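Long-range contact in ectonucleoside triphosphate diphosphohydrolase 4 (Homo sapiens, PDB 6WG5), which belongs to the GDA1/CD39 nucleoside phosphatase family, whose members share the actin-like ATPase fold: residues A[231-236]-A[273-278]. Residues are numbered along the deposited sequence; the frame is centred on the assembly and turned at random.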
# COMPACT_ATOMS: atom_id res chain seq x y z
N GLN A 231 2.87 3.36 5.70
CA GLN A 231 2.43 1.99 5.88
C GLN A 231 3.58 1.04 5.59
O GLN A 231 4.40 1.30 4.70
CB GLN A 231 1.24 1.66 4.97
CG GLN A 231 0.55 0.34 5.32
CD GLN A 231 -0.45 -0.10 4.27
OE1 GLN A 231 -0.10 -0.31 3.11
NE2 GLN A 231 -1.71 -0.23 4.68
N ILE A 232 3.64 -0.05 6.34
CA ILE A 232 4.66 -1.08 6.17
C ILE A 232 3.99 -2.44 6.31
O ILE A 232 3.18 -2.65 7.22
CB ILE A 232 5.80 -0.92 7.19
CG1 ILE A 232 6.84 -2.03 7.01
CG2 ILE A 232 5.26 -0.93 8.61
CD1 ILE A 232 8.12 -1.82 7.81
N ALA A 233 4.33 -3.36 5.41
CA ALA A 233 3.79 -4.71 5.46
C ALA A 233 4.84 -5.69 4.97
O ALA A 233 5.47 -5.46 3.93
CB ALA A 233 2.52 -4.83 4.61
N TYR A 234 5.04 -6.77 5.72
CA TYR A 234 5.98 -7.80 5.31
C TYR A 234 5.66 -9.11 6.00
O TYR A 234 4.93 -9.15 7.00
CB TYR A 234 7.43 -7.38 5.61
CG TYR A 234 7.68 -6.98 7.04
CD1 TYR A 234 8.13 -7.90 7.97
CD2 TYR A 234 7.48 -5.67 7.45
CE1 TYR A 234 8.37 -7.52 9.28
CE2 TYR A 234 7.71 -5.29 8.75
CZ TYR A 234 8.16 -6.22 9.66
OH TYR A 234 8.39 -5.83 10.96
N GLU A 235 6.21 -10.19 5.46
CA GLU A 235 6.02 -11.52 6.01
C GLU A 235 6.96 -11.75 7.18
O GLU A 235 8.11 -11.31 7.17
CB GLU A 235 6.26 -12.58 4.93
CG GLU A 235 6.12 -14.01 5.44
CD GLU A 235 6.49 -15.04 4.39
OE1 GLU A 235 6.80 -14.65 3.25
OE2 GLU A 235 6.48 -16.25 4.72
N VAL A 236 6.45 -12.45 8.19
CA VAL A 236 7.26 -12.85 9.35
C VAL A 236 7.46 -14.35 9.26
O VAL A 236 6.63 -15.12 9.76
CB VAL A 236 6.57 -12.44 10.66
CG1 VAL A 236 7.46 -12.77 11.85
CG2 VAL A 236 6.23 -10.96 10.64
N VAL A 273 1.71 -12.25 8.02
CA VAL A 273 2.06 -10.94 7.49
C VAL A 273 1.81 -9.88 8.56
O VAL A 273 0.73 -9.82 9.15
CB VAL A 273 1.27 -10.61 6.21
CG1 VAL A 273 1.70 -9.26 5.65
CG2 VAL A 273 1.48 -11.71 5.17
N TYR A 274 2.82 -9.04 8.79
CA TYR A 274 2.72 -7.91 9.70
C TYR A 274 2.33 -6.67 8.91
O TYR A 274 2.90 -6.41 7.85
CB TYR A 274 4.06 -7.69 10.41
CG TYR A 274 4.21 -6.36 11.11
CD1 TYR A 274 4.88 -5.31 10.50
CD2 TYR A 274 3.70 -6.15 12.38
CE1 TYR A 274 5.03 -4.09 11.13
CE2 TYR A 274 3.84 -4.93 13.03
CZ TYR A 274 4.52 -3.91 12.40
OH TYR A 274 4.67 -2.70 13.03
N VAL A 275 1.36 -5.92 9.43
CA VAL A 275 0.85 -4.73 8.76
C VAL A 275 0.71 -3.63 9.80
O VAL A 275 0.04 -3.81 10.82
CB VAL A 275 -0.50 -4.99 8.07
CG1 VAL A 275 -1.02 -3.72 7.40
CG2 VAL A 275 -0.37 -6.10 7.05
N ALA A 276 1.33 -2.48 9.54
CA ALA A 276 1.25 -1.34 10.43
C ALA A 276 1.03 -0.07 9.62
O ALA A 276 1.70 0.13 8.60
CB ALA A 276 2.52 -1.21 11.29
N THR A 277 0.11 0.77 10.08
CA THR A 277 -0.19 2.05 9.45
C THR A 277 0.01 3.14 10.50
O THR A 277 -0.44 2.99 11.64
CB THR A 277 -1.62 2.08 8.90
OG1 THR A 277 -1.86 0.90 8.13
CG2 THR A 277 -1.82 3.30 8.03
N PHE A 278 0.67 4.23 10.11
CA PHE A 278 1.05 5.29 11.04
C PHE A 278 0.44 6.61 10.55
O PHE A 278 1.00 7.27 9.66
CB PHE A 278 2.57 5.38 11.15
CG PHE A 278 3.21 4.12 11.67
CD1 PHE A 278 3.30 3.89 13.04
CD2 PHE A 278 3.69 3.17 10.80
CE1 PHE A 278 3.88 2.73 13.52
CE2 PHE A 278 4.28 2.00 11.27
CZ PHE A 278 4.37 1.79 12.63
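Y234 O accepts the backbone N-H of Y274 at 2.8 Å, and Y274 O takes Y234 N in return at 3.0 Å. I232 and A276, two residues back on one strand and two forward on the other, repeat this exchange with nearly straight bonds; the strands run antiparallel, their directions 173° apart. Between these hydrogen-bonded pairs A233 and V275 form a non-hydrogen-bonded pair, and A233 CA lies 3.1 Å from Y274 O in a CA-H...O contact. On the face carrying I232, Y234, Y274 and A276, the two tyrosine rings meet obliquely, planes at 50° and centroids 5.1 Å apart. Y234 holds CG between its backbone N and carbonyl carbon (chi1 54°); its CE2 and CZ lie against CD1 of Y274. CG2 of I232 packs on A276 CB at 3.8 Å and also reaches CE1 of Y274 and the edge of the F278 ring. Both phenol oxygens bond to loop carbonyls, Y274 OH to Y370 O and Y234 OH to P372 O. On the other face V273 and E235 touch W180, and V275 touches V177, of helix 172-186. The pair lies inside a mixed sheet, with strand 221-225 beside 229-235 and strand 255-259 beside 270-279.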